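Local coordinates for EAL/GGDEF domain protein (Methylococcus capsulatus, PDB 3ICL) that carries a GGDEF domain of the nucleotide-cyclase clan, the kind of domain found in bacterial signalling proteins, at residues A[120-131]-A[149-160]. The protein carries 1 engineered substitution. Numbering follows the deposited sequence.
Sequences SVSIGIAVSPAD and AKSRGKNNYQFF. With SO4 (sulfate ion), chain E; SO4 (sulfate ion), chain C.
A beta-alpha-beta unit closes one border of the GGDEF-domain sheet: strand 121-127 runs parallel to the outermost strand 156-159, and helix 135-152 connects them. Four well-placed backbone bonds alternate between the two segments, I123 N to N156 O (2.8 Å), Q158 N to I123 O, I125 N to Q158 O and, just past the strand end, F160 N to I125 O. Where the pairing begins, the side chain of N155 supplies the acceptor, its OD1 taking V121 N at 3.0 Å with the donor tilted 32° from the carbonyl plane. N156 turns to the helix-side face. A chi1 of 55°, which sets CG between the backbone N and the carbonyl carbon, turns the amide back to the helix end, where ND2 donates to A149 O (3.0 Å); R152 N reaches the same oxygen from the other face of its carbonyl plane. N156 OD1 lies 3.1 Å from S122 OG, a hydroxyl also bonded to D39. The other face is largely apolar. I125 CD1 sits over one face of the F159 ring and touches Y157 CD1 at 3.8 Å, while V127 CG2 meets the F159 rim near the ring plane. Helix 96-106 packs on this side through A99 against I125, and Y157 OH bonds Q100. Beyond the strands, D131 OD2 lies in plane at the F160 ring edge, and D131 OD1 accepts a bond from V127 N (2.8 Å). The edge strand is thus held to its neighbour mainly by main-chain bonds, while N156 fastens its start to the last turn of the connecting helix.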
ATOM      1  N   SER A 120     -12.005   5.525  -1.151  1.00 21.01           N
ATOM      2  CA  SER A 120     -12.239   4.189  -1.688  1.00 22.59           C
ATOM      3  C   SER A 120     -10.817   3.673  -1.953  1.00 21.29           C
ATOM      4  O   SER A 120      -9.969   4.415  -2.452  1.00 27.36           O
ATOM      5  CB  SER A 120     -13.062   4.269  -2.979  1.00 21.92           C
ATOM      6  OG  SER A 120     -12.440   5.121  -3.920  1.00 30.50           O
ATOM      7  N   VAL A 121     -10.557   2.413  -1.615  1.00 20.63           N
ATOM      8  CA  VAL A 121      -9.216   1.839  -1.751  1.00 16.94           C
ATOM      9  C   VAL A 121      -9.156   0.516  -2.515  1.00 21.27           C
ATOM     10  O   VAL A 121     -10.052  -0.317  -2.398  1.00 21.69           O
ATOM     11  CB  VAL A 121      -8.605   1.597  -0.336  1.00 20.48           C
ATOM     12  CG1 VAL A 121      -7.252   0.923  -0.443  1.00 17.10           C
ATOM     13  CG2 VAL A 121      -8.486   2.918   0.417  1.00 21.98           C
ATOM     14  N   SER A 122      -8.095   0.332  -3.297  1.00 13.06           N
ATOM     15  CA  SER A 122      -7.890  -0.914  -4.046  1.00 15.79           C
ATOM     16  C   SER A 122      -6.464  -1.373  -3.800  1.00 16.79           C
ATOM     17  O   SER A 122      -5.524  -0.588  -3.914  1.00 17.91           O
ATOM     18  CB  SER A 122      -8.107  -0.717  -5.547  1.00 13.43           C
ATOM     19  OG  SER A 122      -9.485  -0.675  -5.866  1.00 21.56           O
ATOM     20  N   ILE A 123      -6.305  -2.649  -3.468  1.00 12.16           N
ATOM     21  CA  ILE A 123      -4.987  -3.187  -3.181  1.00 12.62           C
ATOM     22  C   ILE A 123      -4.602  -4.394  -4.032  1.00 17.30           C
ATOM     23  O   ILE A 123      -5.371  -5.348  -4.167  1.00 15.54           O
ATOM     24  CB  ILE A 123      -4.885  -3.610  -1.701  1.00 13.18           C
ATOM     25  CG1 ILE A 123      -5.193  -2.413  -0.793  1.00 18.66           C
ATOM     26  CG2 ILE A 123      -3.492  -4.167  -1.420  1.00 14.40           C
ATOM     27  CD1 ILE A 123      -5.204  -2.749   0.689  1.00 27.90           C
ATOM     28  N   GLY A 124      -3.401  -4.342  -4.596  1.00 15.00           N
ATOM     29  CA  GLY A 124      -2.901  -5.455  -5.385  1.00 14.79           C
ATOM     30  C   GLY A 124      -1.817  -6.128  -4.564  1.00 13.96           C
ATOM     31  O   GLY A 124      -1.023  -5.442  -3.915  1.00 17.27           O
ATOM     32  N   ILE A 125      -1.723  -7.364  -4.631  1.00 13.75           N
ATOM     33  CA  ILE A 125      -0.735  -8.029  -3.786  1.00 15.00           C
ATOM     34  C   ILE A 125       0.208  -8.945  -4.560  1.00 13.55           C
ATOM     35  O   ILE A 125      -0.216  -9.706  -5.436  1.00 13.13           O
ATOM     36  CB  ILE A 125      -1.390  -8.889  -2.662  1.00 16.54           C
ATOM     37  CG1 ILE A 125      -2.139  -8.010  -1.653  1.00 18.36           C
ATOM     38  CG2 ILE A 125      -0.309  -9.653  -1.911  1.00 11.70           C
ATOM     39  CD1 ILE A 125      -3.014  -8.779  -0.689  1.00 28.46           C
ATOM     40  N   ALA A 126       1.439  -9.017  -4.350  1.00 15.15           N
ATOM     41  CA  ALA A 126       2.396  -9.856  -5.065  1.00 13.84           C
ATOM     42  C   ALA A 126       3.255 -10.566  -4.029  1.00 16.95           C
ATOM     43  O   ALA A 126       3.838  -9.927  -3.157  1.00 22.95           O
ATOM     44  CB  ALA A 126       3.263  -9.011  -5.979  1.00 10.04           C
ATOM     45  N   VAL A 127       3.326 -11.888  -4.131  1.00 17.28           N
ATOM     46  CA  VAL A 127       4.102 -12.695  -3.194  1.00 18.11           C
ATOM     47  C   VAL A 127       5.374 -13.233  -3.845  1.00 17.59           C
ATOM     48  O   VAL A 127       5.329 -13.801  -4.933  1.00 22.65           O
ATOM     49  CB  VAL A 127       3.276 -13.904  -2.685  1.00 21.32           C
ATOM     50  CG1 VAL A 127       4.029 -14.627  -1.575  1.00 26.25           C
ATOM     51  CG2 VAL A 127       1.911 -13.435  -2.198  1.00 26.51           C
ATOM     52  N   SER A 128       6.505 -13.051  -3.176  1.00 15.43           N
ATOM     53  CA  SER A 128       7.773 -13.551  -3.695  1.00 19.83           C
ATOM     54  C   SER A 128       7.898 -15.006  -3.259  1.00 29.18           C
ATOM     55  O   SER A 128       7.565 -15.341  -2.122  1.00 30.04           O
ATOM     56  CB  SER A 128       8.945 -12.749  -3.123  1.00 24.54           C
ATOM     57  OG  SER A 128      10.176 -13.196  -3.673  1.00 30.37           O
ATOM     58  N   PRO A 129       8.410 -15.886  -4.140  1.00 36.50           N
ATOM     59  CA  PRO A 129       8.874 -15.612  -5.503  1.00 38.87           C
ATOM     60  C   PRO A 129       7.846 -15.854  -6.614  1.00 34.97           C
ATOM     61  O   PRO A 129       8.030 -15.393  -7.738  1.00 31.75           O
ATOM     62  CB  PRO A 129      10.063 -16.548  -5.636  1.00 39.54           C
ATOM     63  CG  PRO A 129       9.545 -17.775  -4.952  1.00 41.57           C
ATOM     64  CD  PRO A 129       8.872 -17.217  -3.699  1.00 39.15           C
ATOM     65  N   ALA A 130       6.777 -16.578  -6.303  1.00 28.84           N
ATOM     66  CA  ALA A 130       5.746 -16.892  -7.293  1.00 31.90           C
ATOM     67  C   ALA A 130       5.314 -15.715  -8.175  1.00 30.70           C
ATOM     68  O   ALA A 130       5.107 -15.873  -9.382  1.00 23.97           O
ATOM     69  CB  ALA A 130       4.525 -17.483  -6.597  1.00 32.08           C
ATOM     70  N   ASP A 131       5.178 -14.541  -7.570  1.00 24.49           N
ATOM     71  CA  ASP A 131       4.739 -13.350  -8.289  1.00 21.46           C
ATOM     72  C   ASP A 131       5.885 -12.447  -8.713  1.00 20.30           C
ATOM     73  O   ASP A 131       5.682 -11.264  -8.999  1.00 20.01           O
ATOM     74  CB  ASP A 131       3.750 -12.565  -7.418  1.00 19.69           C
ATOM     75  CG  ASP A 131       2.466 -13.328  -7.181  1.00 21.12           C
ATOM     76  OD1 ASP A 131       1.763 -13.042  -6.190  1.00 19.17           O
ATOM     77  OD2 ASP A 131       2.162 -14.220  -8.001  1.00 22.24           O
ATOM     78  N   ALA A 149      -7.997  -5.107  -9.500  1.00 24.84           N
ATOM     79  CA  ALA A 149      -8.925  -4.972  -8.388  1.00 25.07           C
ATOM     80  C   ALA A 149      -9.770  -3.717  -8.586  1.00 25.19           C
ATOM     81  O   ALA A 149     -10.996  -3.770  -8.540  1.00 30.53           O
ATOM     82  CB  ALA A 149      -8.153  -4.885  -7.070  1.00 20.29           C
ATOM     83  N   LYS A 150      -9.101  -2.596  -8.824  1.00 15.42           N
ATOM     84  CA  LYS A 150      -9.772  -1.316  -9.026  1.00 20.40           C
ATOM     85  C   LYS A 150     -10.820  -1.375 -10.134  1.00 26.03           C
ATOM     86  O   LYS A 150     -11.841  -0.691 -10.071  1.00 24.94           O
ATOM     87  CB  LYS A 150      -8.742  -0.234  -9.362  1.00 20.79           C
ATOM     88  CG  LYS A 150      -9.323   1.169  -9.441  1.00 28.88           C
ATOM     89  CD  LYS A 150      -8.265   2.186  -9.838  1.00 32.70           C
ATOM     90  CE  LYS A 150      -8.863   3.571  -9.969  1.00 38.37           C
ATOM     91  NZ  LYS A 150      -7.924   4.518 -10.635  1.00 43.54           N
ATOM     92  N   SER A 151     -10.570  -2.193 -11.148  1.00 29.71           N
ATOM     93  CA  SER A 151     -11.501  -2.305 -12.262  1.00 31.26           C
ATOM     94  C   SER A 151     -12.768  -3.093 -11.922  1.00 37.11           C
ATOM     95  O   SER A 151     -13.806  -2.887 -12.548  1.00 44.74           O
ATOM     96  CB  SER A 151     -10.809  -2.953 -13.467  1.00 33.27           C
ATOM     97  OG  SER A 151     -10.636  -4.341 -13.256  1.00 37.25           O
ATOM     98  N   ARG A 152     -12.691  -3.922 -10.919  1.00 29.19           N
ATOM     99  CA  ARG A 152     -13.770  -4.793 -10.575  1.00 35.56           C
ATOM    100  C   ARG A 152     -14.580  -4.300  -9.341  1.00 38.68           C
ATOM    101  O   ARG A 152     -15.574  -4.882  -8.976  1.00 39.55           O
ATOM    102  CB  ARG A 152     -13.251  -6.211 -10.435  1.00 41.26           C
ATOM    103  CG  ARG A 152     -13.163  -6.671  -9.035  1.00 50.59           C
ATOM    104  CD  ARG A 152     -13.129  -8.176  -8.844  1.00 60.70           C
ATOM    105  NE  ARG A 152     -12.240  -8.539  -7.726  1.00 65.17           N
ATOM    106  CZ  ARG A 152     -11.469  -9.627  -7.651  1.00 69.23           C
ATOM    107  NH1 ARG A 152     -11.435 -10.561  -8.618  1.00 69.22           N
ATOM    108  NH2 ARG A 152     -10.732  -9.797  -6.572  1.00 69.76           N
ATOM    109  N   GLY A 153     -14.148  -3.202  -8.736  1.00 36.51           N
ATOM    110  CA  GLY A 153     -14.790  -2.688  -7.535  1.00 35.45           C
ATOM    111  C   GLY A 153     -13.906  -1.788  -6.688  1.00 31.56           C
ATOM    112  O   GLY A 153     -12.846  -1.348  -7.134  1.00 29.87           O
ATOM    113  N   LYS A 154     -14.350  -1.506  -5.464  1.00 36.65           N
ATOM    114  CA  LYS A 154     -13.593  -0.659  -4.546  1.00 30.99           C
ATOM    115  C   LYS A 154     -13.518  -1.298  -3.163  1.00 23.57           C
ATOM    116  O   LYS A 154     -14.272  -2.223  -2.859  1.00 27.04           O
ATOM    117  CB  LYS A 154     -14.228   0.735  -4.446  1.00 33.95           C
ATOM    118  CG  LYS A 154     -15.605   0.783  -3.798  1.00 36.46           C
ATOM    119  CD  LYS A 154     -16.107   2.223  -3.723  1.00 42.15           C
ATOM    120  CE  LYS A 154     -17.468   2.327  -3.052  1.00 42.90           C
ATOM    121  NZ  LYS A 154     -18.538   1.663  -3.847  1.00 42.87           N
ATOM    122  N   ASN A 155     -12.603  -0.790  -2.341  1.00 17.10           N
ATOM    123  CA  ASN A 155     -12.371  -1.284  -0.986  1.00 20.84           C
ATOM    124  C   ASN A 155     -12.122  -2.782  -1.020  1.00 21.89           C
ATOM    125  O   ASN A 155     -12.661  -3.552  -0.225  1.00 19.36           O
ATOM    126  CB  ASN A 155     -13.555  -0.931  -0.092  1.00 26.71           C
ATOM    127  CG  ASN A 155     -13.805   0.564  -0.052  1.00 29.76           C
ATOM    128  OD1 ASN A 155     -12.859   1.354  -0.040  1.00 22.96           O
ATOM    129  ND2 ASN A 155     -15.074   0.961  -0.032  1.00 26.66           N
ATOM    130  N   ASN A 156     -11.256  -3.174  -1.947  1.00 18.32           N
ATOM    131  CA  ASN A 156     -10.935  -4.575  -2.169  1.00 18.11           C
ATOM    132  C   ASN A 156      -9.453  -4.814  -2.381  1.00 17.29           C
ATOM    133  O   ASN A 156      -8.658  -3.879  -2.486  1.00 23.15           O
ATOM    134  CB  ASN A 156     -11.683  -5.056  -3.407  1.00 25.15           C
ATOM    135  CG  ASN A 156     -11.391  -4.192  -4.632  1.00 29.81           C
ATOM    136  OD1 ASN A 156     -10.870  -3.081  -4.512  1.00 28.56           O
ATOM    137  ND2 ASN A 156     -11.741  -4.694  -5.809  1.00 29.43           N
ATOM    138  N   TYR A 157      -9.089  -6.085  -2.458  1.00 10.65           N
ATOM    139  CA  TYR A 157      -7.714  -6.460  -2.700  1.00 13.33           C
ATOM    140  C   TYR A 157      -7.715  -7.745  -3.505  1.00 20.05           C
ATOM    141  O   TYR A 157      -8.710  -8.466  -3.542  1.00 20.95           O
ATOM    142  CB  TYR A 157      -6.951  -6.657  -1.378  1.00 17.70           C
ATOM    143  CG  TYR A 157      -7.280  -7.917  -0.586  1.00 17.63           C
ATOM    144  CD1 TYR A 157      -6.763  -9.163  -0.955  1.00 19.02           C
ATOM    145  CD2 TYR A 157      -8.072  -7.854   0.562  1.00 21.97           C
ATOM    146  CE1 TYR A 157      -7.023 -10.312  -0.195  1.00 17.97           C
ATOM    147  CE2 TYR A 157      -8.339  -8.994   1.325  1.00 18.40           C
ATOM    148  CZ  TYR A 157      -7.810 -10.215   0.943  1.00 15.52           C
ATOM    149  OH  TYR A 157      -8.063 -11.330   1.712  1.00 17.21           O
ATOM    150  N   GLN A 158      -6.611  -8.011  -4.183  1.00 18.19           N
ATOM    151  CA  GLN A 158      -6.491  -9.246  -4.932  1.00 21.99           C
ATOM    152  C   GLN A 158      -5.030  -9.547  -5.211  1.00 16.36           C
ATOM    153  O   GLN A 158      -4.204  -8.636  -5.348  1.00 17.45           O
ATOM    154  CB  GLN A 158      -7.301  -9.183  -6.231  1.00 29.89           C
ATOM    155  CG  GLN A 158      -6.695  -8.402  -7.358  1.00 41.58           C
ATOM    156  CD  GLN A 158      -7.497  -8.573  -8.635  1.00 47.26           C
ATOM    157  OE1 GLN A 158      -8.667  -8.201  -8.697  1.00 49.48           O
ATOM    158  NE2 GLN A 158      -6.873  -9.148  -9.656  1.00 46.86           N
ATOM    159  N   PHE A 159      -4.707 -10.834  -5.255  1.00 11.14           N
ATOM    160  CA  PHE A 159      -3.342 -11.270  -5.516  1.00 15.23           C
ATOM    161  C   PHE A 159      -3.090 -11.316  -7.011  1.00 19.53           C
ATOM    162  O   PHE A 159      -4.012 -11.529  -7.793  1.00 16.78           O
ATOM    163  CB  PHE A 159      -3.094 -12.673  -4.964  1.00 12.11           C
ATOM    164  CG  PHE A 159      -3.029 -12.745  -3.472  1.00 15.76           C
ATOM    165  CD1 PHE A 159      -4.187 -12.875  -2.714  1.00 15.22           C
ATOM    166  CD2 PHE A 159      -1.795 -12.727  -2.821  1.00 16.89           C
ATOM    167  CE1 PHE A 159      -4.121 -12.993  -1.325  1.00 21.70           C
ATOM    168  CE2 PHE A 159      -1.718 -12.844  -1.434  1.00 14.93           C
ATOM    169  CZ  PHE A 159      -2.885 -12.978  -0.685  1.00 20.05           C
ATOM    170  N   PHE A 160      -1.838 -11.121  -7.402  1.00 13.15           N
ATOM    171  CA  PHE A 160      -1.470 -11.188  -8.803  1.00 16.52           C
ATOM    172  C   PHE A 160      -1.686 -12.629  -9.271  1.00 21.88           C
ATOM    173  O   PHE A 160      -1.418 -13.570  -8.524  1.00 18.98           O
ATOM    174  CB  PHE A 160       0.003 -10.804  -8.979  1.00 14.81           C
ATOM    175  CG  PHE A 160       0.513 -10.974 -10.388  1.00 17.28           C
ATOM    176  CD1 PHE A 160       1.347 -12.042 -10.718  1.00 17.22           C
ATOM    177  CD2 PHE A 160       0.134 -10.088 -11.389  1.00 16.78           C
ATOM    178  CE1 PHE A 160       1.793 -12.223 -12.024  1.00 23.45           C
ATOM    179  CE2 PHE A 160       0.572 -10.261 -12.698  1.00 19.06           C
ATOM    180  CZ  PHE A 160       1.406 -11.333 -13.016  1.00 22.54           C
TER
HETATM  181  S   SO4 E 173     -17.885  -2.340  -3.748  1.00100.97           S
HETATM  182  O1  SO4 E 173     -19.234  -1.868  -3.381  1.00 98.69           O
HETATM  183  O2  SO4 E 173     -17.945  -3.758  -4.145  1.00102.93           O
HETATM  184  O3  SO4 E 173     -17.372  -1.546  -4.879  1.00102.24           O
HETATM  185  O4  SO4 E 173     -16.984  -2.193  -2.589  1.00102.32           O
HETATM  186  S   SO4 C 171      -4.577   6.062 -11.059  1.00 50.39           S
HETATM  187  O1  SO4 C 171      -3.215   5.494 -11.052  1.00 50.39           O
HETATM  188  O2  SO4 C 171      -4.502   7.505 -10.751  1.00 60.32           O
HETATM  189  O3  SO4 C 171      -5.182   5.871 -12.392  1.00 47.78           O
HETATM  190  O4  SO4 C 171      -5.403   5.388 -10.037  1.00 43.81           O